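Local coordinates for response regulator receiver protein (Pseudoalteromonas atlantica T6c, PDB 3KTO), which probably serves as a CheY-like receiver module in bacterial signalling linked to transcription regulation, at residues A20-T32 with F111-I124. Residues are numbered along the deposited sequence; the frame is centred on the assembly and turned at random.
Sequences AALSKLLSPLDVT and FIEHVLVHDVQQII
Leu-25 divides its two methyl groups between different neighbours, and the contact of segments 20-32 and 111-124 shows how branched side chains can join two helices without one hydrogen bond passing between them. Leu-25 CG is anti to the backbone N (chi1 173°), which carries Leu-25 CD2 to the edge of the Phe-111 ring, 3.7 Å from Phe-111 CE2, and against Leu-116 CD2. Leu-25 CD1 lies 3.9 Å from Val-117 CG2 and alongside Glu-113, touching its CB and carboxylate OE1. One turn earlier, Leu-22 slants across Phe-111 and Leu-116: its CD1 approaches Phe-111 CZ obliquely at 3.4 Å and presses on Leu-116 CD2 at 3.3 Å, a tight fit for two methyls. Leu-26 sends both methyls to Val-120 CG2, with CD2 at 4.0 Å. A type I turn from Leu-26 to Leu-29 then carries the chain along helix 113-124. There CD2 of Leu-29 rests 3.7 Å from Val-120 CG1, CD1 faces Val-117 CG1, and CG lies against Gln-121 NE2 and Ile-124 CD1. An alanine in place of Leu-29 would lack CG and both methyls and would probably leave a gap between Val-117, Val-120, Gln-121 and Ile-124. Ile-124 CD1 continues to Val-31 CG1 at 4.1 Å and lies against Asp-30 O, buried without a hydrogen-bond partner. The axes of helices 20-26 and 113-124 come within 10.9 Å and cross at -65°, a spacing bridged by the leucines. In the CheY-like receiver fold, the first and last helices pack this way on one side of the parallel sheet, where Leu-22 and Leu-26 reach Ile-55 of strand 51-57, Val-120 Ile-84 of strand 83-87 and Leu-116 Ile-107 of strand 105-108.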
ATOM      1  N   ALA A  20       7.681  -5.943  10.826  1.00 33.53           N
ATOM      2  CA  ALA A  20       8.993  -6.529  10.599  1.00 34.33           C
ATOM      3  C   ALA A  20      10.049  -5.437  10.434  1.00 33.70           C
ATOM      4  O   ALA A  20      11.021  -5.382  11.189  1.00 33.07           O
ATOM      5  CB  ALA A  20       8.961  -7.418   9.359  1.00 35.83           C
ATOM      6  N   ALA A  21       9.841  -4.565   9.452  1.00 33.88           N
ATOM      7  CA  ALA A  21      10.767  -3.475   9.154  1.00 33.91           C
ATOM      8  C   ALA A  21      11.028  -2.532  10.322  1.00 35.58           C
ATOM      9  O   ALA A  21      12.176  -2.169  10.594  1.00 36.12           O
ATOM     10  CB  ALA A  21      10.259  -2.684   7.963  1.00 34.08           C
ATOM     11  N   LEU A  22       9.964  -2.127  11.009  1.00 33.11           N
ATOM     12  CA  LEU A  22      10.104  -1.218  12.133  1.00 32.80           C
ATOM     13  C   LEU A  22      10.870  -1.877  13.274  1.00 32.81           C
ATOM     14  O   LEU A  22      11.703  -1.245  13.921  1.00 30.03           O
ATOM     15  CB  LEU A  22       8.726  -0.760  12.622  1.00 33.00           C
ATOM     16  CG  LEU A  22       8.590   0.751  12.805  1.00 35.90           C
ATOM     17  CD1 LEU A  22       8.938   1.428  11.485  1.00 37.06           C
ATOM     18  CD2 LEU A  22       7.173   1.116  13.236  1.00 34.66           C
ATOM     19  N   SER A  23      10.591  -3.152  13.520  1.00 33.72           N
ATOM     20  CA  SER A  23      11.271  -3.863  14.593  1.00 35.49           C
ATOM     21  C   SER A  23      12.772  -3.939  14.335  1.00 35.80           C
ATOM     22  O   SER A  23      13.574  -3.740  15.249  1.00 36.81           O
ATOM     23  CB  SER A  23      10.691  -5.268  14.746  1.00 35.59           C
ATOM     24  OG  SER A  23       9.349  -5.200  15.184  1.00 36.78           O
ATOM     25  N   LYS A  24      13.145  -4.216  13.090  1.00 36.53           N
ATOM     26  CA  LYS A  24      14.552  -4.312  12.715  1.00 38.82           C
ATOM     27  C   LYS A  24      15.260  -2.979  12.910  1.00 39.42           C
ATOM     28  O   LYS A  24      16.328  -2.908  13.521  1.00 39.52           O
ATOM     29  CB  LYS A  24      14.680  -4.772  11.257  1.00 40.34           C
ATOM     30  CG  LYS A  24      14.410  -6.259  11.067  1.00 44.33           C
ATOM     31  CD  LYS A  24      14.365  -6.669   9.594  1.00 47.36           C
ATOM     32  CE  LYS A  24      13.072  -6.207   8.919  1.00 48.92           C
ATOM     33  NZ  LYS A  24      12.921  -6.720   7.519  1.00 49.50           N
ATOM     34  N   LEU A  25      14.656  -1.920  12.389  1.00 38.90           N
ATOM     35  CA  LEU A  25      15.212  -0.579  12.510  1.00 38.94           C
ATOM     36  C   LEU A  25      15.422  -0.090  13.945  1.00 38.57           C
ATOM     37  O   LEU A  25      16.366   0.651  14.217  1.00 38.20           O
ATOM     38  CB  LEU A  25      14.310   0.423  11.782  1.00 39.19           C
ATOM     39  CG  LEU A  25      14.673   1.898  11.969  1.00 40.78           C
ATOM     40  CD1 LEU A  25      16.005   2.193  11.290  1.00 40.21           C
ATOM     41  CD2 LEU A  25      13.576   2.775  11.391  1.00 41.73           C
ATOM     42  N   LEU A  26      14.552  -0.497  14.862  1.00 38.72           N
ATOM     43  CA  LEU A  26      14.652  -0.035  16.241  1.00 39.32           C
ATOM     44  C   LEU A  26      15.307  -1.003  17.221  1.00 43.17           C
ATOM     45  O   LEU A  26      15.563  -0.644  18.369  1.00 43.01           O
ATOM     46  CB  LEU A  26      13.259   0.328  16.756  1.00 37.48           C
ATOM     47  CG  LEU A  26      12.472   1.389  15.988  1.00 35.02           C
ATOM     48  CD1 LEU A  26      11.057   1.462  16.548  1.00 34.16           C
ATOM     49  CD2 LEU A  26      13.180   2.733  16.091  1.00 33.55           C
ATOM     50  N   SER A  27      15.578  -2.226  16.778  1.00 45.49           N
ATOM     51  CA  SER A  27      16.188  -3.227  17.653  1.00 48.44           C
ATOM     52  C   SER A  27      17.490  -2.742  18.279  1.00 49.75           C
ATOM     53  O   SER A  27      17.738  -2.972  19.468  1.00 50.28           O
ATOM     54  CB  SER A  27      16.451  -4.529  16.888  1.00 49.41           C
ATOM     55  OG  SER A  27      17.414  -4.378  15.861  1.00 50.58           O
ATOM     56  N   PRO A  28      18.334  -2.050  17.490  1.00 50.50           N
ATOM     57  CA  PRO A  28      19.595  -1.578  18.065  1.00 51.47           C
ATOM     58  C   PRO A  28      19.467  -0.379  18.987  1.00 51.99           C
ATOM     59  O   PRO A  28      20.455   0.281  19.286  1.00 52.27           O
ATOM     60  CB  PRO A  28      20.456  -1.302  16.833  1.00 51.44           C
ATOM     61  CG  PRO A  28      19.427  -0.791  15.827  1.00 51.39           C
ATOM     62  CD  PRO A  28      18.254  -1.740  16.049  1.00 51.03           C
ATOM     63  N   LEU A  29      18.238  -0.101  19.412  1.00 51.67           N
ATOM     64  CA  LEU A  29      17.945   0.993  20.328  1.00 51.12           C
ATOM     65  C   LEU A  29      17.715   0.281  21.663  1.00 51.23           C
ATOM     66  O   LEU A  29      17.399  -0.904  21.667  1.00 51.11           O
ATOM     67  CB  LEU A  29      16.677   1.754  19.872  1.00 51.00           C
ATOM     68  CG  LEU A  29      16.857   3.244  19.502  1.00 50.51           C
ATOM     69  CD1 LEU A  29      17.972   3.329  18.528  1.00 50.87           C
ATOM     70  CD2 LEU A  29      15.604   3.857  18.905  1.00 51.08           C
ATOM     71  N   ASP A  30      17.865   0.991  22.781  1.00 51.04           N
ATOM     72  CA  ASP A  30      17.673   0.406  24.117  1.00 51.05           C
ATOM     73  C   ASP A  30      16.195   0.254  24.479  1.00 49.40           C
ATOM     74  O   ASP A  30      15.700   0.931  25.387  1.00 50.30           O
ATOM     75  CB  ASP A  30      18.381   1.271  25.182  1.00 53.85           C
ATOM     76  CG  ASP A  30      18.272   0.687  26.594  1.00 56.58           C
ATOM     77  OD1 ASP A  30      18.575  -0.516  26.777  1.00 57.57           O
ATOM     78  OD2 ASP A  30      17.906   1.434  27.530  1.00 58.73           O
ATOM     79  N   VAL A  31      15.491  -0.634  23.775  1.00 46.69           N
ATOM     80  CA  VAL A  31      14.061  -0.859  24.025  1.00 42.46           C
ATOM     81  C   VAL A  31      13.533  -2.097  23.329  1.00 40.74           C
ATOM     82  O   VAL A  31      14.080  -2.521  22.312  1.00 40.26           O
ATOM     83  CB  VAL A  31      13.203   0.344  23.544  1.00 41.82           C
ATOM     84  CG1 VAL A  31      13.267   0.456  22.040  1.00 39.16           C
ATOM     85  CG2 VAL A  31      11.758   0.181  23.994  1.00 40.07           C
ATOM     86  N   THR A  32      12.465  -2.667  23.887  1.00 38.72           N
ATOM     87  CA  THR A  32      11.814  -3.852  23.329  1.00 37.84           C
ATOM     88  C   THR A  32      10.561  -3.450  22.551  1.00 35.99           C
ATOM     89  O   THR A  32       9.660  -2.824  23.109  1.00 36.06           O
ATOM     90  CB  THR A  32      11.340  -4.835  24.433  1.00 39.40           C
ATOM     91  OG1 THR A  32      12.465  -5.335  25.164  1.00 41.93           O
ATOM     92  CG2 THR A  32      10.571  -5.998  23.813  1.00 40.12           C
ATOM     93  N   PHE A 111       8.600   6.578   5.509  1.00 32.37           N
ATOM     94  CA  PHE A 111       9.226   7.543   6.397  1.00 34.77           C
ATOM     95  C   PHE A 111      10.740   7.596   6.296  1.00 34.60           C
ATOM     96  O   PHE A 111      11.380   6.740   5.680  1.00 33.27           O
ATOM     97  CB  PHE A 111       8.859   7.214   7.843  1.00 35.96           C
ATOM     98  CG  PHE A 111       9.319   5.855   8.271  1.00 36.60           C
ATOM     99  CD1 PHE A 111       8.710   4.715   7.764  1.00 36.96           C
ATOM    100  CD2 PHE A 111      10.400   5.712   9.134  1.00 37.41           C
ATOM    101  CE1 PHE A 111       9.169   3.450   8.104  1.00 36.88           C
ATOM    102  CE2 PHE A 111      10.867   4.449   9.479  1.00 38.01           C
ATOM    103  CZ  PHE A 111      10.248   3.316   8.961  1.00 39.12           C
ATOM    104  N   ILE A 112      11.295   8.620   6.927  1.00 35.84           N
ATOM    105  CA  ILE A 112      12.727   8.831   6.974  1.00 37.74           C
ATOM    106  C   ILE A 112      13.137   8.139   8.266  1.00 36.66           C
ATOM    107  O   ILE A 112      12.669   8.498   9.345  1.00 32.77           O
ATOM    108  CB  ILE A 112      13.040  10.329   7.052  1.00 40.77           C
ATOM    109  CG1 ILE A 112      12.241  11.069   5.974  1.00 43.18           C
ATOM    110  CG2 ILE A 112      14.521  10.556   6.853  1.00 42.08           C
ATOM    111  CD1 ILE A 112      12.324  12.575   6.063  1.00 46.15           C
ATOM    112  N   GLU A 113      14.003   7.142   8.169  1.00 37.71           N
ATOM    113  CA  GLU A 113      14.373   6.423   9.369  1.00 40.61           C
ATOM    114  C   GLU A 113      14.908   7.261  10.522  1.00 39.69           C
ATOM    115  O   GLU A 113      14.570   6.986  11.672  1.00 39.51           O
ATOM    116  CB  GLU A 113      15.345   5.286   9.046  1.00 43.26           C
ATOM    117  CG  GLU A 113      16.634   5.683   8.378  1.00 48.34           C
ATOM    118  CD  GLU A 113      17.610   4.522   8.324  1.00 51.68           C
ATOM    119  OE1 GLU A 113      17.205   3.429   7.869  1.00 52.64           O
ATOM    120  OE2 GLU A 113      18.776   4.698   8.740  1.00 52.20           O
ATOM    121  N   HIS A 114      15.710   8.290  10.250  1.00 39.48           N
ATOM    122  CA  HIS A 114      16.237   9.068  11.370  1.00 39.41           C
ATOM    123  C   HIS A 114      15.141   9.816  12.120  1.00 37.34           C
ATOM    124  O   HIS A 114      15.264  10.066  13.317  1.00 37.75           O
ATOM    125  CB  HIS A 114      17.357  10.030  10.931  1.00 40.88           C
ATOM    126  CG  HIS A 114      16.879  11.282  10.268  1.00 43.52           C
ATOM    127  ND1 HIS A 114      16.716  11.389   8.904  1.00 45.03           N
ATOM    128  CD2 HIS A 114      16.555  12.492  10.781  1.00 44.71           C
ATOM    129  CE1 HIS A 114      16.316  12.613   8.606  1.00 45.14           C
ATOM    130  NE2 HIS A 114      16.210  13.302   9.726  1.00 45.44           N
ATOM    131  N   VAL A 115      14.060  10.153  11.430  1.00 35.61           N
ATOM    132  CA  VAL A 115      12.958  10.840  12.089  1.00 34.33           C
ATOM    133  C   VAL A 115      12.354   9.881  13.110  1.00 32.27           C
ATOM    134  O   VAL A 115      12.187  10.217  14.278  1.00 31.83           O
ATOM    135  CB  VAL A 115      11.866  11.253  11.081  1.00 34.87           C
ATOM    136  CG1 VAL A 115      10.658  11.827  11.817  1.00 33.83           C
ATOM    137  CG2 VAL A 115      12.426  12.286  10.117  1.00 35.41           C
ATOM    138  N   LEU A 116      12.037   8.673  12.663  1.00 31.24           N
ATOM    139  CA  LEU A 116      11.459   7.689  13.558  1.00 30.88           C
ATOM    140  C   LEU A 116      12.435   7.355  14.679  1.00 29.72           C
ATOM    141  O   LEU A 116      12.064   7.364  15.847  1.00 28.27           O
ATOM    142  CB  LEU A 116      11.096   6.417  12.797  1.00 31.54           C
ATOM    143  CG  LEU A 116      10.619   5.272  13.695  1.00 33.84           C
ATOM    144  CD1 LEU A 116       9.297   5.644  14.354  1.00 30.99           C
ATOM    145  CD2 LEU A 116      10.480   4.005  12.872  1.00 34.73           C
ATOM    146  N   VAL A 117      13.683   7.065  14.324  1.00 29.09           N
ATOM    147  CA  VAL A 117      14.680   6.715  15.332  1.00 31.04           C
ATOM    148  C   VAL A 117      14.772   7.818  16.382  1.00 31.02           C
ATOM    149  O   VAL A 117      14.762   7.551  17.582  1.00 31.70           O
ATOM    150  CB  VAL A 117      16.064   6.460  14.676  1.00 31.61           C
ATOM    151  CG1 VAL A 117      17.120   6.192  15.744  1.00 31.89           C
ATOM    152  CG2 VAL A 117      15.968   5.266  13.742  1.00 30.63           C
ATOM    153  N   HIS A 118      14.822   9.062  15.923  1.00 32.80           N
ATOM    154  CA  HIS A 118      14.905  10.197  16.824  1.00 34.65           C
ATOM    155  C   HIS A 118      13.702  10.278  17.764  1.00 33.50           C
ATOM    156  O   HIS A 118      13.862  10.459  18.971  1.00 33.75           O
ATOM    157  CB  HIS A 118      15.027  11.494  16.020  1.00 38.51           C
ATOM    158  CG  HIS A 118      15.110  12.722  16.871  1.00 42.46           C
ATOM    159  ND1 HIS A 118      13.995  13.334  17.404  1.00 45.07           N
ATOM    160  CD2 HIS A 118      16.177  13.417  17.329  1.00 43.70           C
ATOM    161  CE1 HIS A 118      14.373  14.353  18.156  1.00 45.23           C
ATOM    162  NE2 HIS A 118      15.692  14.424  18.128  1.00 44.01           N
ATOM    163  N   ASP A 119      12.498  10.147  17.212  1.00 33.74           N
ATOM    164  CA  ASP A 119      11.280  10.205  18.021  1.00 31.15           C
ATOM    165  C   ASP A 119      11.266   9.150  19.115  1.00 30.24           C
ATOM    166  O   ASP A 119      10.844   9.414  20.242  1.00 30.71           O
ATOM    167  CB  ASP A 119      10.037  10.020  17.149  1.00 31.88           C
ATOM    168  CG  ASP A 119       9.720  11.244  16.317  1.00 33.37           C
ATOM    169  OD1 ASP A 119      10.320  12.308  16.573  1.00 30.70           O
ATOM    170  OD2 ASP A 119       8.859  11.141  15.418  1.00 33.25           O
ATOM    171  N   VAL A 120      11.717   7.949  18.778  1.00 28.33           N
ATOM    172  CA  VAL A 120      11.747   6.862  19.744  1.00 29.19           C
ATOM    173  C   VAL A 120      12.812   7.090  20.822  1.00 31.11           C
ATOM    174  O   VAL A 120      12.561   6.869  22.006  1.00 31.92           O
ATOM    175  CB  VAL A 120      11.996   5.519  19.040  1.00 29.09           C
ATOM    176  CG1 VAL A 120      12.187   4.413  20.068  1.00 28.09           C
ATOM    177  CG2 VAL A 120      10.811   5.196  18.125  1.00 27.16           C
ATOM    178  N   GLN A 121      13.997   7.532  20.414  1.00 32.84           N
ATOM    179  CA  GLN A 121      15.072   7.793  21.369  1.00 36.40           C
ATOM    180  C   GLN A 121      14.607   8.846  22.373  1.00 37.50           C
ATOM    181  O   GLN A 121      14.898   8.759  23.571  1.00 38.02           O
ATOM    182  CB  GLN A 121      16.321   8.298  20.642  1.00 37.21           C
ATOM    183  CG  GLN A 121      17.567   8.350  21.513  1.00 39.09           C
ATOM    184  CD  GLN A 121      18.036   6.967  21.934  1.00 40.69           C
ATOM    185  OE1 GLN A 121      17.880   6.568  23.091  1.00 42.44           O
ATOM    186  NE2 GLN A 121      18.611   6.228  20.992  1.00 39.68           N
ATOM    187  N   GLN A 122      13.879   9.840  21.879  1.00 38.56           N
ATOM    188  CA  GLN A 122      13.365  10.903  22.733  1.00 39.91           C
ATOM    189  C   GLN A 122      12.456  10.318  23.816  1.00 38.76           C
ATOM    190  O   GLN A 122      12.535  10.700  24.984  1.00 37.57           O
ATOM    191  CB  GLN A 122      12.597  11.924  21.890  1.00 43.15           C
ATOM    192  CG  GLN A 122      12.080  13.112  22.683  1.00 49.95           C
ATOM    193  CD  GLN A 122      11.468  14.190  21.803  1.00 53.82           C
ATOM    194  OE1 GLN A 122      12.149  14.787  20.964  1.00 56.35           O
ATOM    195  NE2 GLN A 122      10.178  14.446  21.993  1.00 55.38           N
ATOM    196  N   ILE A 123      11.592   9.387  23.424  1.00 37.33           N
ATOM    197  CA  ILE A 123      10.689   8.742  24.371  1.00 35.03           C
ATOM    198  C   ILE A 123      11.509   7.933  25.381  1.00 36.23           C
ATOM    199  O   ILE A 123      11.204   7.909  26.572  1.00 35.04           O
ATOM    200  CB  ILE A 123       9.705   7.799  23.640  1.00 34.21           C
ATOM    201  CG1 ILE A 123       8.742   8.624  22.782  1.00 32.05           C
ATOM    202  CG2 ILE A 123       8.947   6.943  24.647  1.00 30.53           C
ATOM    203  CD1 ILE A 123       7.851   7.792  21.882  1.00 28.34           C
ATOM    204  N   ILE A 124      12.547   7.267  24.890  1.00 37.43           N
ATOM    205  CA  ILE A 124      13.423   6.471  25.738  1.00 39.43           C
ATOM    206  C   ILE A 124      14.079   7.361  26.797  1.00 40.77           C
ATOM    207  O   ILE A 124      14.050   7.043  27.989  1.00 40.93           O
ATOM    208  CB  ILE A 124      14.528   5.780  24.897  1.00 39.25           C
ATOM    209  CG1 ILE A 124      13.906   4.684  24.028  1.00 38.52           C
ATOM    210  CG2 ILE A 124      15.606   5.192  25.809  1.00 39.57           C
ATOM    211  CD1 ILE A 124      14.865   4.071  23.034  1.00 39.01           C
TER